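Local coordinates for protein putative NADPH-dependent oxidoreductase (Desulfitobacterium hafniense DCB-2, PDB 3DB2) that is probably an NADPH-dependent oxidoreductase or dehydrogenase, a two-domain protein that joins a Rossmann fold to a GFO/IDH/MocA-type C-terminal domain, at residues A60-E65 and E84-S89; I72-P75 and E81-E84. One frame throughout, in Å; residues are numbered along the deposited sequence.

Contact 1: A60-E65 and E84-S89; sequences ALLARE and EQCARS
Leu62, in the last turn of helix 58-62, reaches across to the last turn of helix 79-88 and meets Gln85, Cys86 and Ser89. Its side chain makes every touch from the 60-65 side. Leu62 CB comes first, lying 3.9 Å from Ser89 OG and close to Ser89 CB as well. With CG anti to the carbonyl carbon (chi1 -68°), the chain runs on toward the other helix, where it forks into two methyls that part company. Leu62 CD1 takes the polar side: it sits between Gln85 O, 3.8 Å away, and Ser89 OG, at 3.9 Å, and lies against CG and the amide end (CD and NE2) of the Gln85 side chain. Leu62 CD2 dips to the inner side, 4.0 Å from Cys86 CA and 4.1 Å from Cys86 SG.

Each partner suits its place. Cys86, buried, gives a compact, weakly polar surface that also touches Ile11 of the central sheet. Gln85 stretches out, CG anti to its own N (chi1 -164°), laying CG along the leucine while NE2 makes a weak hydrogen bond to Glu59. Ser89, exposed and just past helix 79-88, is small enough to let Leu62 CB approach. Shortening Leu62 to an alanine would remove both methyls and would probably leave a gap against Cys86 and Gln85. With no polar bond spanning the two segments, the contact rests on dispersion and shape alone, which makes it adaptable rather than directional.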
loop_
_atom_site.group_PDB
_atom_site.type_symbol
_atom_site.label_atom_id
_atom_site.label_comp_id
_atom_site.label_asym_id
_atom_site.label_seq_id
_atom_site.Cartn_x
_atom_site.Cartn_y
_atom_site.Cartn_z
ATOM N N ALA C 60 35.948 -6.305 32.619
ATOM C CA ALA C 60 35.919 -7.556 33.367
ATOM C C ALA C 60 35.286 -8.619 32.470
ATOM O O ALA C 60 35.677 -9.778 32.397
ATOM C CB ALA C 60 35.165 -7.366 34.665
ATOM N N LEU C 61 34.252 -8.165 31.746
ATOM C CA LEU C 61 33.577 -9.071 30.792
ATOM C C LEU C 61 34.538 -9.413 29.668
ATOM O O LEU C 61 34.733 -10.570 29.278
ATOM C CB LEU C 61 32.301 -8.402 30.299
ATOM C CG LEU C 61 31.334 -9.145 29.382
ATOM C CD1 LEU C 61 29.927 -8.644 29.666
ATOM C CD2 LEU C 61 31.767 -8.931 27.944
ATOM N N LEU C 62 35.193 -8.394 29.115
ATOM C CA LEU C 62 36.017 -8.633 27.929
ATOM C C LEU C 62 37.254 -9.448 28.249
ATOM O O LEU C 62 37.815 -10.091 27.355
ATOM C CB LEU C 62 36.316 -7.274 27.306
ATOM C CG LEU C 62 35.095 -6.563 26.705
ATOM C CD1 LEU C 62 35.407 -5.125 26.332
ATOM C CD2 LEU C 62 34.581 -7.328 25.482
ATOM N N ALA C 63 37.642 -9.455 29.513
ATOM C CA ALA C 63 38.807 -10.233 29.959
ATOM C C ALA C 63 38.526 -11.726 29.987
ATOM O O ALA C 63 39.457 -12.537 30.039
ATOM C CB ALA C 63 39.282 -9.786 31.336
ATOM N N ARG C 64 37.272 -12.147 29.931
ATOM C CA ARG C 64 36.977 -13.566 29.843
ATOM C C ARG C 64 37.262 -14.178 28.480
ATOM O O ARG C 64 36.727 -13.751 27.455
ATOM C CB ARG C 64 35.499 -13.764 30.162
ATOM C CG ARG C 64 35.023 -13.045 31.417
ATOM C CD ARG C 64 33.627 -13.545 31.733
ATOM N NE ARG C 64 33.206 -13.226 33.080
ATOM C CZ ARG C 64 33.091 -14.000 34.140
ATOM N NH1 ARG C 64 33.379 -15.289 34.105
ATOM N NH2 ARG C 64 32.672 -13.431 35.272
ATOM N N GLU C 65 38.123 -15.188 28.441
ATOM C CA GLU C 65 38.604 -15.788 27.212
ATOM C C GLU C 65 37.551 -16.718 26.628
ATOM O O GLU C 65 37.591 -17.036 25.442
ATOM C CB GLU C 65 39.946 -16.488 27.492
ATOM C CG GLU C 65 40.949 -15.553 28.175
ATOM C CD GLU C 65 42.375 -15.701 27.680
ATOM O OE1 GLU C 65 42.621 -16.538 26.784
ATOM O OE2 GLU C 65 43.263 -14.972 28.200
ATOM N N GLU C 84 32.506 -0.956 19.265
ATOM C CA GLU C 84 33.936 -0.643 19.107
ATOM C C GLU C 84 34.738 -1.248 20.266
ATOM O O GLU C 84 35.757 -1.879 20.013
ATOM C CB GLU C 84 34.135 0.856 19.011
ATOM C CG GLU C 84 33.788 1.533 17.707
ATOM C CD GLU C 84 33.728 3.044 17.777
ATOM O OE1 GLU C 84 33.514 3.604 18.870
ATOM O OE2 GLU C 84 33.907 3.708 16.729
ATOM N N GLN C 85 34.263 -1.065 21.499
ATOM C CA GLN C 85 34.978 -1.637 22.637
ATOM C C GLN C 85 35.043 -3.143 22.563
ATOM O O GLN C 85 36.092 -3.767 22.799
ATOM C CB GLN C 85 34.338 -1.183 23.948
ATOM C CG GLN C 85 35.273 -1.416 25.136
ATOM C CD GLN C 85 34.698 -1.145 26.494
ATOM O OE1 GLN C 85 33.548 -0.742 26.669
ATOM N NE2 GLN C 85 35.500 -1.361 27.528
ATOM N N CYS C 86 33.948 -3.814 22.184
ATOM C CA CYS C 86 34.003 -5.285 22.144
ATOM C C CYS C 86 34.838 -5.797 20.983
ATOM O O CYS C 86 35.647 -6.696 21.120
ATOM C CB CYS C 86 32.593 -5.866 22.060
ATOM S SG CYS C 86 31.566 -5.451 23.464
ATOM N N ALA C 87 34.658 -5.216 19.787
ATOM C CA ALA C 87 35.423 -5.678 18.638
ATOM C C ALA C 87 36.914 -5.451 18.837
ATOM O O ALA C 87 37.743 -6.273 18.405
ATOM C CB ALA C 87 34.907 -4.977 17.381
ATOM N N ARG C 88 37.293 -4.352 19.487
ATOM C CA ARG C 88 38.734 -4.133 19.683
ATOM C C ARG C 88 39.322 -5.101 20.703
ATOM O O ARG C 88 40.555 -5.233 20.726
ATOM C CB ARG C 88 38.997 -2.682 20.079
ATOM C CG ARG C 88 38.406 -1.673 19.126
ATOM C CD ARG C 88 38.610 -0.245 19.597
ATOM N NE ARG C 88 38.535 0.627 18.414
ATOM C CZ ARG C 88 38.114 1.879 18.352
ATOM N NH1 ARG C 88 37.698 2.503 19.449
ATOM N NH2 ARG C 88 38.123 2.500 17.174
ATOM N N SER C 89 38.492 -5.755 21.513
ATOM C CA SER C 89 38.971 -6.833 22.363
ATOM C C SER C 89 38.818 -8.196 21.704
ATOM O O SER C 89 38.974 -9.249 22.339
ATOM C CB SER C 89 38.242 -6.905 23.706
ATOM O OG SER C 89 38.802 -5.943 24.598
#

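Contact 2: I72-P75 and E81-E84; sequences ITVP and EVIE
Ile72 and Val82 run alongside one another, their side chains pointing opposite ways, one coming from the end of strand 69-72 and the other from helix 79-88, so that they meet along their flanks. Val82 CG1, anti to the backbone N (chi1 174°), is the methyl that lies in this overlap: it is 3.9 Å from Ile72 CD1 and 4.2 Å from both Ile72 CG1 and Ile72 CG2, and so nests against the fork of the isoleucine. The same CD1 continues to Ile83, whose side chain lies roughly perpendicular to that of Ile72, with Ile83 CG1 3.7 Å from Ile72 CD1. One methyl thus serves two successive residues of the helix.

Val74 approaches the other branch of Val82, its CG2 standing 4.3 Å from Val82 CG2, a looser touch. Branched aliphatic residues suit these positions: they are stiff and can fill the space between sheet and helix without polar groups to satisfy. Ile83 carries the apolar layer on to Val95 of strand 92-96 and Ile109 of helix 103-116, while Val74 and Val82 both touch Ile11 of strand 6-11.

A strand leads through a short loop into a helix that folds back over the parallel sheet: this is the beta-alpha half of a beta-alpha-beta crossover, completed by strand 92-96, as in a Rossmann fold.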
loop_
_atom_site.group_PDB
_atom_site.type_symbol
_atom_site.label_atom_id
_atom_site.label_comp_id
_atom_site.label_asym_id
_atom_site.label_seq_id
_atom_site.Cartn_x
_atom_site.Cartn_y
_atom_site.Cartn_z
ATOM N N ILE C 72 24.503 -7.724 21.923
ATOM C CA ILE C 72 24.332 -6.335 22.291
ATOM C C ILE C 72 22.895 -5.883 22.087
ATOM O O ILE C 72 22.423 -5.771 20.953
ATOM C CB ILE C 72 25.291 -5.422 21.486
ATOM C CG1 ILE C 72 26.747 -5.830 21.731
ATOM C CG2 ILE C 72 25.088 -3.936 21.742
ATOM C CD1 ILE C 72 27.745 -5.167 20.809
ATOM N N THR C 73 22.219 -5.625 23.186
ATOM C CA THR C 73 20.832 -5.176 23.215
ATOM C C THR C 73 20.727 -3.890 24.037
ATOM O O THR C 73 19.883 -3.796 24.919
ATOM C CB THR C 73 19.899 -6.247 23.793
ATOM O OG1 THR C 73 20.368 -6.717 25.053
ATOM C CG2 THR C 73 19.862 -7.537 22.956
ATOM N N VAL C 74 21.596 -2.953 23.745
ATOM C CA VAL C 74 21.683 -1.640 24.374
ATOM C C VAL C 74 20.970 -0.614 23.503
ATOM O O VAL C 74 20.657 -0.996 22.362
ATOM C CB VAL C 74 23.152 -1.252 24.566
ATOM C CG1 VAL C 74 23.919 -2.327 25.323
ATOM C CG2 VAL C 74 23.778 -0.998 23.193
ATOM N N PRO C 75 20.717 0.593 23.977
ATOM C CA PRO C 75 20.046 1.577 23.128
ATOM C C PRO C 75 20.767 1.909 21.828
ATOM O O PRO C 75 21.990 1.937 21.808
ATOM C CB PRO C 75 20.043 2.863 23.976
ATOM C CG PRO C 75 20.269 2.428 25.379
ATOM C CD PRO C 75 21.003 1.130 25.324
ATOM N N GLU C 81 29.699 2.751 20.193
ATOM C CA GLU C 81 30.814 2.664 21.147
ATOM C C GLU C 81 30.875 1.286 21.782
ATOM O O GLU C 81 31.938 0.771 22.154
ATOM C CB GLU C 81 30.670 3.762 22.212
ATOM C CG GLU C 81 29.414 3.638 23.030
ATOM C CD GLU C 81 29.211 4.790 23.994
ATOM O OE1 GLU C 81 28.497 5.733 23.600
ATOM O OE2 GLU C 81 29.755 4.724 25.117
ATOM N N VAL C 82 29.730 0.612 21.963
ATOM C CA VAL C 82 29.825 -0.705 22.599
ATOM C C VAL C 82 30.453 -1.710 21.650
ATOM O O VAL C 82 31.339 -2.493 22.019
ATOM C CB VAL C 82 28.455 -1.174 23.076
ATOM C CG1 VAL C 82 28.555 -2.589 23.600
ATOM C CG2 VAL C 82 27.915 -0.241 24.149
ATOM N N ILE C 83 30.015 -1.692 20.396
ATOM C CA ILE C 83 30.645 -2.531 19.365
ATOM C C ILE C 83 32.124 -2.220 19.246
ATOM O O ILE C 83 32.977 -3.114 19.152
ATOM C CB ILE C 83 29.935 -2.375 17.997
ATOM C CG1 ILE C 83 28.485 -2.852 18.006
ATOM C CG2 ILE C 83 30.711 -3.075 16.904
ATOM C CD1 ILE C 83 27.620 -2.292 16.860
ATOM N N GLU C 84 32.506 -0.956 19.265
ATOM C CA GLU C 84 33.936 -0.643 19.107
ATOM C C GLU C 84 34.738 -1.248 20.266
ATOM O O GLU C 84 35.757 -1.879 20.013
ATOM C CB GLU C 84 34.135 0.856 19.011
ATOM C CG GLU C 84 33.788 1.533 17.707
ATOM C CD GLU C 84 33.728 3.044 17.777
ATOM O OE1 GLU C 84 33.514 3.604 18.870
ATOM O OE2 GLU C 84 33.907 3.708 16.729
#

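In the fold
Both contacts belong to the Rossmann-type domain and share helix 79-88, with Glu84 common to their segments and their centres 12 Å apart. Along the chain the order is helix 58-62, strand 69-72, helix 79-88: contact 1 joins helix 58-62 to the C-terminal end of helix 79-88, whereas contact 2 ties the strand's exit to the earlier turns of that same helix. Contact 1 lies toward the periphery, about 25 Å from the centre of the chain to its own centre, and contact 2 nearer, at about 15 Å. Contact 2 thus seats the first half of helix 79-88 on the end of strand 69-72, and contact 1 packs its last turn against helix 58-62.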